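Local coordinates for protein seryl-tRNA synthetase, cytoplasmic (PDB 3QO8) that catalyses the two-step attachment of serine to tRNA(Ser), activating serine with ATP to Ser-AMP before transferring it to the acceptor end of the tRNA, at residues Q189-Y194 with E429-Y434; G291-H296 with T408-C413. All blocks are in the same frame, centred on the assembly; numbering follows the deposited sequence.

How the interactions relate
Interaction 1 and interaction 2 lie about 16 Å apart, centre to centre, on the same side of the chain's centre. In chain order come 189-194, 291-296, 408-413 and 429-434, so the pairing in interaction 1 encloses the one in interaction 2. Two helices connect them: 183-200 carries the first segment of interaction 1, 408-419 the second of interaction 2. They touch directly where Leu-191 CD1 lies 3.6 Å from Ile-412 CG1 and Ile-192 CG1 lies 3.8 Å from Thr-408 CG2. Interaction 2 shapes the adenine end of the catalytic pocket in the class II core, whereas interaction 1 packs the chain after strand 424-426 against a helix that also meets the second subunit.

Interaction 1. Residues Q189-Y194 with E429-Y434; sequences QALINY and EVLRKY. With SSA (5'-O-(N-(L-seryl)-sulfamoyl)adenosine), chain D.
Helix residues 189-194 pack against 429-434, whose backbone has helical angles at 429-433 without regular helix bonds; the closest CA atoms, of Ala-190 and Tyr-434, are 5.0 Å apart. With no direct hydrogen bond between the segments, two tyrosines carry the contact. The Tyr-434 ring lays one face against the helix backbone, and CB of Tyr-194 sits over that face, 4.1 Å from the ring centroid, in a CH-pi contact. One face of the Tyr-194 ring is covered by Val-430 CG2, a second CH-pi contact at 4.1 Å from the centroid. Tyr-434 OH lies at the edge of the Tyr-194 ring, the two planes inclined at 49°. Leu-431 CD2 packs against both Tyr-194 CB, at 3.9 Å, and Ala-190 CB, at 4.1 Å. A water bridges the segments, accepting from Asn-193 ND2 and donating to Tyr-434 O. Tyr-194 OH bonds to Ser-329, and Asn-193 OD1 accepts from Gln-189 of the second subunit. At the start of 429-434, Glu-429 N donates to N3 of a seryl-sulfamoyl adenosine, 3.2 Å away. The arrangement is a helix-to-loop packing beside the class II synthetase dimer interface, bordering a second ligand pocket distinct from the catalytic one.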
loop_
_atom_site.group_PDB
_atom_site.type_symbol
_atom_site.label_atom_id
_atom_site.label_comp_id
_atom_site.label_asym_id
_atom_site.label_seq_id
_atom_site.Cartn_x
_atom_site.Cartn_y
_atom_site.Cartn_z
ATOM N N GLN A 189 -0.039 -14.274 -5.939
ATOM C CA GLN A 189 -1.498 -14.323 -5.997
ATOM C C GLN A 189 -2.041 -15.695 -5.599
ATOM O O GLN A 189 -3.063 -15.792 -4.916
ATOM C CB GLN A 189 -1.993 -13.922 -7.394
ATOM C CG GLN A 189 -1.859 -12.420 -7.672
ATOM C CD GLN A 189 -2.680 -11.586 -6.711
ATOM O OE1 GLN A 189 -2.168 -10.690 -6.042
ATOM N NE2 GLN A 189 -3.966 -11.873 -6.643
ATOM N N ALA A 190 -1.357 -16.754 -6.036
ATOM C CA ALA A 190 -1.753 -18.105 -5.680
ATOM C C ALA A 190 -1.798 -18.252 -4.164
ATOM O O ALA A 190 -2.765 -18.769 -3.617
ATOM C CB ALA A 190 -0.783 -19.160 -6.311
ATOM N N LEU A 191 -0.743 -17.814 -3.483
ATOM C CA LEU A 191 -0.712 -17.924 -2.019
ATOM C C LEU A 191 -1.803 -17.090 -1.345
ATOM O O LEU A 191 -2.434 -17.532 -0.386
ATOM C CB LEU A 191 0.657 -17.538 -1.464
ATOM C CG LEU A 191 1.682 -18.664 -1.650
ATOM C CD1 LEU A 191 3.072 -18.127 -1.486
ATOM C CD2 LEU A 191 1.394 -19.788 -0.647
ATOM N N ILE A 192 -2.025 -15.883 -1.851
ATOM C CA ILE A 192 -3.076 -15.041 -1.303
ATOM C C ILE A 192 -4.447 -15.734 -1.431
ATOM O O ILE A 192 -5.212 -15.819 -0.467
ATOM C CB ILE A 192 -3.117 -13.684 -2.026
ATOM C CG1 ILE A 192 -1.875 -12.855 -1.671
ATOM C CG2 ILE A 192 -4.386 -12.936 -1.665
ATOM C CD1 ILE A 192 -1.619 -11.688 -2.632
ATOM N N ASN A 193 -4.752 -16.237 -2.622
ATOM C CA ASN A 193 -6.062 -16.861 -2.860
ATOM C C ASN A 193 -6.237 -18.236 -2.227
ATOM O O ASN A 193 -7.315 -18.579 -1.712
ATOM C CB ASN A 193 -6.361 -16.907 -4.359
ATOM C CG ASN A 193 -6.596 -15.527 -4.922
ATOM O OD1 ASN A 193 -7.367 -14.754 -4.366
ATOM N ND2 ASN A 193 -5.922 -15.202 -6.006
ATOM N N TYR A 194 -5.175 -19.024 -2.250
ATOM C CA TYR A 194 -5.214 -20.307 -1.547
ATOM C C TYR A 194 -5.430 -20.069 -0.049
ATOM O O TYR A 194 -6.303 -20.686 0.572
ATOM C CB TYR A 194 -3.953 -21.140 -1.820
ATOM C CG TYR A 194 -3.904 -22.414 -1.000
ATOM C CD1 TYR A 194 -5.020 -23.247 -0.914
ATOM C CD2 TYR A 194 -2.763 -22.756 -0.279
ATOM C CE1 TYR A 194 -4.994 -24.401 -0.155
ATOM C CE2 TYR A 194 -2.723 -23.915 0.484
ATOM C CZ TYR A 194 -3.844 -24.733 0.538
ATOM O OH TYR A 194 -3.822 -25.883 1.291
ATOM N N GLU A 429 1.564 -28.698 -5.594
ATOM C CA GLU A 429 0.291 -29.161 -6.147
ATOM C C GLU A 429 -0.921 -28.302 -5.769
ATOM O O GLU A 429 -1.713 -27.966 -6.636
ATOM C CB GLU A 429 0.040 -30.636 -5.820
ATOM C CG GLU A 429 -0.951 -31.318 -6.758
ATOM C CD GLU A 429 -2.398 -30.960 -6.461
ATOM O OE1 GLU A 429 -2.698 -30.576 -5.307
ATOM O OE2 GLU A 429 -3.238 -31.065 -7.385
ATOM N N VAL A 430 -1.068 -27.941 -4.495
ATOM C CA VAL A 430 -2.235 -27.168 -4.061
ATOM C C VAL A 430 -2.328 -25.779 -4.684
ATOM O O VAL A 430 -3.400 -25.193 -4.679
ATOM C CB VAL A 430 -2.307 -26.993 -2.523
ATOM C CG1 VAL A 430 -2.308 -28.343 -1.831
ATOM C CG2 VAL A 430 -1.155 -26.123 -2.026
ATOM N N LEU A 431 -1.223 -25.249 -5.213
ATOM C CA LEU A 431 -1.245 -23.896 -5.782
ATOM C C LEU A 431 -1.581 -23.902 -7.270
ATOM O O LEU A 431 -1.951 -22.875 -7.831
ATOM C CB LEU A 431 0.105 -23.186 -5.572
ATOM C CG LEU A 431 0.513 -22.900 -4.126
ATOM C CD1 LEU A 431 1.859 -22.192 -4.072
ATOM C CD2 LEU A 431 -0.566 -22.065 -3.413
ATOM N N ARG A 432 -1.437 -25.062 -7.907
ATOM C CA ARG A 432 -1.563 -25.154 -9.363
ATOM C C ARG A 432 -2.860 -24.588 -9.921
ATOM O O ARG A 432 -2.858 -23.926 -10.958
ATOM C CB ARG A 432 -1.363 -26.603 -9.830
ATOM C CG ARG A 432 0.092 -27.037 -9.717
ATOM C CD ARG A 432 0.296 -28.548 -9.900
ATOM N NE ARG A 432 1.635 -28.921 -9.448
ATOM C CZ ARG A 432 2.135 -30.150 -9.509
ATOM N NH1 ARG A 432 1.398 -31.140 -10.000
ATOM N NH2 ARG A 432 3.371 -30.388 -9.071
ATOM N N LYS A 433 -3.962 -24.831 -9.222
ATOM C CA LYS A 433 -5.260 -24.419 -9.731
ATOM C C LYS A 433 -5.407 -22.899 -9.691
ATOM O O LYS A 433 -6.304 -22.355 -10.327
ATOM C CB LYS A 433 -6.402 -25.092 -8.962
ATOM C CG LYS A 433 -6.615 -24.547 -7.555
ATOM C CD LYS A 433 -7.770 -25.238 -6.847
ATOM C CE LYS A 433 -8.873 -24.251 -6.480
ATOM N NZ LYS A 433 -9.544 -23.639 -7.672
ATOM N N TYR A 434 -4.520 -22.222 -8.958
ATOM C CA TYR A 434 -4.605 -20.764 -8.811
ATOM C C TYR A 434 -3.746 -20.027 -9.837
ATOM O O TYR A 434 -3.704 -18.801 -9.856
ATOM C CB TYR A 434 -4.221 -20.324 -7.386
ATOM C CG TYR A 434 -5.151 -20.856 -6.322
ATOM C CD1 TYR A 434 -6.332 -20.183 -6.011
ATOM C CD2 TYR A 434 -4.871 -22.032 -5.650
ATOM C CE1 TYR A 434 -7.203 -20.667 -5.045
ATOM C CE2 TYR A 434 -5.737 -22.529 -4.678
ATOM C CZ TYR A 434 -6.897 -21.837 -4.383
ATOM O OH TYR A 434 -7.753 -22.310 -3.425
HETATM N N10 SSA D . 0.453 -37.286 1.690
HETATM C CA SSA D . 0.612 -36.923 0.294
HETATM C CB SSA D . -0.615 -36.133 -0.151
HETATM O OG SSA D . -0.455 -35.692 -1.504
HETATM C C9 SSA D . 1.855 -36.092 0.127
HETATM O O9 SSA D . 2.207 -35.718 -0.980
HETATM N N8 SSA D . 2.525 -35.791 1.238
HETATM S S1 SSA D . 3.763 -34.768 1.214
HETATM O O1S SSA D . 4.084 -34.395 2.563
HETATM O O2S SSA D . 4.896 -35.392 0.584
HETATM O "O5'" SSA D . 3.365 -33.524 0.397
HETATM C "C5'" SSA D . 2.602 -32.465 0.971
HETATM C "C4'" SSA D . 2.031 -31.625 -0.167
HETATM O "O4'" SSA D . 3.050 -30.834 -0.784
HETATM C "C3'" SSA D . 1.453 -32.497 -1.269
HETATM O "O3'" SSA D . 0.036 -32.633 -1.125
HETATM C "C2'" SSA D . 1.783 -31.769 -2.553
HETATM O "O2'" SSA D . 0.689 -30.941 -2.938
HETATM C "C1'" SSA D . 2.966 -30.885 -2.212
HETATM N N9 SSA D . 4.168 -31.523 -2.798
HETATM C C8 SSA D . 5.120 -32.217 -2.148
HETATM N N7 SSA D . 6.033 -32.643 -3.054
HETATM C C5 SSA D . 5.640 -32.214 -4.274
HETATM C C6 SSA D . 6.164 -32.337 -5.555
HETATM N N6 SSA D . 7.320 -33.014 -5.780
HETATM N N1 SSA D . 5.497 -31.771 -6.587
HETATM C C2 SSA D . 4.356 -31.095 -6.390
HETATM N N3 SSA D . 3.833 -30.959 -5.165
HETATM C C4 SSA D . 4.458 -31.513 -4.099
HETATM O O HOH W 1 -4.756 -16.914 -8.030
#

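Interaction 2. Residues G291-H296 with T408-C413; sequences GIFRVH and TERTIC. With SSA (5'-O-(N-(L-seryl)-sulfamoyl)adenosine), chain B.
Arg-410 reaches from its helix to the loop and grips Phe-293 twice. Arg-410 NE and NH2 both donate to Phe-293 O, at 2.9 Å and 3.1 Å; they arrive from the same face of the carbonyl plane, NH2 well above it, while the oxygen lies in the guanidinium plane. The remaining nitrogen, NH1, bonds to Glu-366 O. A bend at chi3 (-67°) sets Arg-410 NE over the centre of the Phe-293 ring; the guanidinium lies flat on it, planes 4° apart, with Arg-410 CZ 3.8 Å from the ring centroid in a cation-pi contact. The other guanidinium face meets ribose C2'. The loop joins antiparallel strands 269-278 and 297-307, consistent with class II motif 2, and Arg-410 on helix 408-419 with the motif 3 arginine. Val-295 N donates to adenine N1 at 2.9 Å and the ligand's N6 donates back to Val-295 O. Arg-294 NH2 lies 4.1 Å from Arg-410 NH2, a like-charge approach probably eased by salt bridges from Arg-294 NH1 to Glu-281 and NE to Asp-288. Beside this, Ile-292 CG1 packs 3.6 Å from Cys-413 SG. Glu-409 turns its carboxylate away, OE1 accepting from Glu-299 N. Ile-292 O is buried without a polar partner in the model, 3.6 Å from Glu-409 CB.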
loop_
_atom_site.group_PDB
_atom_site.type_symbol
_atom_site.label_atom_id
_atom_site.label_comp_id
_atom_site.label_asym_id
_atom_site.label_seq_id
_atom_site.Cartn_x
_atom_site.Cartn_y
_atom_site.Cartn_z
ATOM N N GLY A 291 16.890 -10.801 -2.146
ATOM C CA GLY A 291 15.679 -11.599 -2.191
ATOM C C GLY A 291 14.488 -10.878 -1.595
ATOM O O GLY A 291 14.580 -9.699 -1.222
ATOM N N ILE A 292 13.363 -11.587 -1.490
ATOM C CA ILE A 292 12.128 -10.994 -0.971
ATOM C C ILE A 292 11.783 -11.631 0.375
ATOM O O ILE A 292 10.609 -11.741 0.751
ATOM C CB ILE A 292 10.949 -11.165 -1.958
ATOM C CG1 ILE A 292 10.772 -12.638 -2.341
ATOM C CG2 ILE A 292 11.180 -10.318 -3.200
ATOM C CD1 ILE A 292 9.553 -12.893 -3.215
ATOM N N PHE A 293 12.819 -12.055 1.093
ATOM C CA PHE A 293 12.644 -12.691 2.389
ATOM C C PHE A 293 12.359 -11.649 3.446
ATOM O O PHE A 293 11.483 -11.830 4.281
ATOM C CB PHE A 293 13.895 -13.505 2.779
ATOM C CG PHE A 293 13.793 -14.149 4.144
ATOM C CD1 PHE A 293 13.313 -15.444 4.280
ATOM C CD2 PHE A 293 14.151 -13.450 5.284
ATOM C CE1 PHE A 293 13.213 -16.037 5.533
ATOM C CE2 PHE A 293 14.047 -14.032 6.538
ATOM C CZ PHE A 293 13.573 -15.332 6.660
ATOM N N ARG A 294 13.120 -10.562 3.420
ATOM C CA ARG A 294 12.917 -9.474 4.358
ATOM C C ARG A 294 12.873 -8.181 3.575
ATOM O O ARG A 294 13.911 -7.702 3.108
ATOM C CB ARG A 294 14.054 -9.392 5.390
ATOM C CG ARG A 294 13.835 -8.249 6.377
ATOM C CD ARG A 294 14.951 -8.129 7.423
ATOM N NE ARG A 294 15.015 -9.311 8.264
ATOM C CZ ARG A 294 14.172 -9.572 9.259
ATOM N NH1 ARG A 294 13.190 -8.722 9.544
ATOM N NH2 ARG A 294 14.312 -10.686 9.971
ATOM N N VAL A 295 11.671 -7.630 3.418
ATOM C CA VAL A 295 11.463 -6.463 2.561
ATOM C C VAL A 295 10.659 -5.400 3.289
ATOM O O VAL A 295 10.241 -5.612 4.422
ATOM C CB VAL A 295 10.739 -6.859 1.258
ATOM C CG1 VAL A 295 11.686 -7.648 0.335
ATOM C CG2 VAL A 295 9.478 -7.675 1.583
ATOM N N HIS A 296 10.450 -4.247 2.647
ATOM C CA HIS A 296 9.724 -3.140 3.282
ATOM C C HIS A 296 8.213 -3.209 3.034
ATOM O O HIS A 296 7.448 -2.554 3.728
ATOM C CB HIS A 296 10.246 -1.781 2.791
ATOM C CG HIS A 296 11.639 -1.471 3.253
ATOM N ND1 HIS A 296 11.963 -1.304 4.585
ATOM C CD2 HIS A 296 12.793 -1.314 2.562
ATOM C CE1 HIS A 296 13.260 -1.067 4.694
ATOM N NE2 HIS A 296 13.784 -1.060 3.482
ATOM N N THR A 408 3.267 -13.822 2.231
ATOM C CA THR A 408 3.367 -14.540 0.964
ATOM C C THR A 408 4.757 -14.490 0.305
ATOM O O THR A 408 5.245 -15.507 -0.200
ATOM C CB THR A 408 2.257 -14.103 -0.036
ATOM O OG1 THR A 408 2.385 -12.703 -0.301
ATOM C CG2 THR A 408 0.855 -14.351 0.577
ATOM N N GLU A 409 5.382 -13.321 0.276
ATOM C CA GLU A 409 6.706 -13.231 -0.343
ATOM C C GLU A 409 7.703 -14.143 0.405
ATOM O O GLU A 409 8.498 -14.847 -0.223
ATOM C CB GLU A 409 7.217 -11.789 -0.385
ATOM C CG GLU A 409 6.657 -10.955 -1.593
ATOM C CD GLU A 409 5.285 -10.329 -1.334
ATOM O OE1 GLU A 409 4.728 -10.515 -0.239
ATOM O OE2 GLU A 409 4.753 -9.650 -2.250
ATOM N N ARG A 410 7.662 -14.135 1.735
ATOM C CA ARG A 410 8.583 -14.995 2.494
ATOM C C ARG A 410 8.239 -16.475 2.326
ATOM O O ARG A 410 9.125 -17.334 2.235
ATOM C CB ARG A 410 8.661 -14.615 3.980
ATOM C CG ARG A 410 9.740 -15.429 4.718
ATOM C CD ARG A 410 9.923 -15.007 6.180
ATOM N NE ARG A 410 10.465 -13.656 6.264
ATOM C CZ ARG A 410 10.855 -13.088 7.397
ATOM N NH1 ARG A 410 10.789 -13.774 8.539
ATOM N NH2 ARG A 410 11.332 -11.850 7.380
ATOM N N THR A 411 6.946 -16.781 2.257
ATOM C CA THR A 411 6.526 -18.143 1.968
ATOM C C THR A 411 7.006 -18.586 0.584
ATOM O O THR A 411 7.390 -19.725 0.400
ATOM C CB THR A 411 4.997 -18.304 2.090
ATOM O OG1 THR A 411 4.632 -18.116 3.460
ATOM C CG2 THR A 411 4.563 -19.696 1.650
ATOM N N ILE A 412 6.979 -17.683 -0.392
ATOM C CA ILE A 412 7.540 -17.995 -1.699
ATOM C C ILE A 412 9.010 -18.377 -1.567
ATOM O O ILE A 412 9.463 -19.353 -2.174
ATOM C CB ILE A 412 7.397 -16.831 -2.693
ATOM C CG1 ILE A 412 5.933 -16.709 -3.158
ATOM C CG2 ILE A 412 8.350 -17.051 -3.894
ATOM C CD1 ILE A 412 5.614 -15.419 -3.968
ATOM N N CYS A 413 9.758 -17.630 -0.761
ATOM C CA CYS A 413 11.176 -17.966 -0.565
ATOM C C CYS A 413 11.370 -19.415 -0.101
ATOM O O CYS A 413 12.259 -20.118 -0.575
ATOM C CB CYS A 413 11.827 -17.012 0.435
ATOM S SG CYS A 413 11.872 -15.303 -0.147
HETATM N N10 SSA B . 0.141 -9.974 13.136
HETATM C CA SSA B . 1.255 -10.829 13.541
HETATM C CB SSA B . 1.013 -12.262 13.070
HETATM O OG SSA B . 1.128 -12.349 11.636
HETATM C C9 SSA B . 2.546 -10.310 12.971
HETATM O O9 SSA B . 2.568 -9.370 12.186
HETATM N N8 SSA B . 3.650 -10.938 13.364
HETATM S S1 SSA B . 5.069 -10.739 12.647
HETATM O O1S SSA B . 5.645 -9.447 12.883
HETATM O O2S SSA B . 5.951 -11.758 13.111
HETATM O "O5'" SSA B . 4.911 -10.950 11.129
HETATM C "C5'" SSA B . 4.288 -12.115 10.614
HETATM C "C4'" SSA B . 5.151 -12.694 9.488
HETATM O "O4'" SSA B . 5.352 -11.777 8.405
HETATM C "C3'" SSA B . 6.552 -13.066 9.920
HETATM O "O3'" SSA B . 6.530 -14.314 10.629
HETATM C "C2'" SSA B . 7.259 -13.140 8.573
HETATM O "O2'" SSA B . 6.956 -14.385 7.914
HETATM C "C1'" SSA B . 6.602 -12.016 7.771
HETATM N N9 SSA B . 7.428 -10.792 7.832
HETATM C C8 SSA B . 7.642 -10.014 8.904
HETATM N N7 SSA B . 8.465 -9.004 8.547
HETATM C C5 SSA B . 8.750 -9.162 7.241
HETATM C C6 SSA B . 9.516 -8.442 6.344
HETATM N N6 SSA B . 10.159 -7.334 6.770
HETATM N N1 SSA B . 9.605 -8.862 5.060
HETATM C C2 SSA B . 8.961 -9.964 4.658
HETATM N N3 SSA B . 8.203 -10.674 5.503
HETATM C C4 SSA B . 8.099 -10.295 6.798
#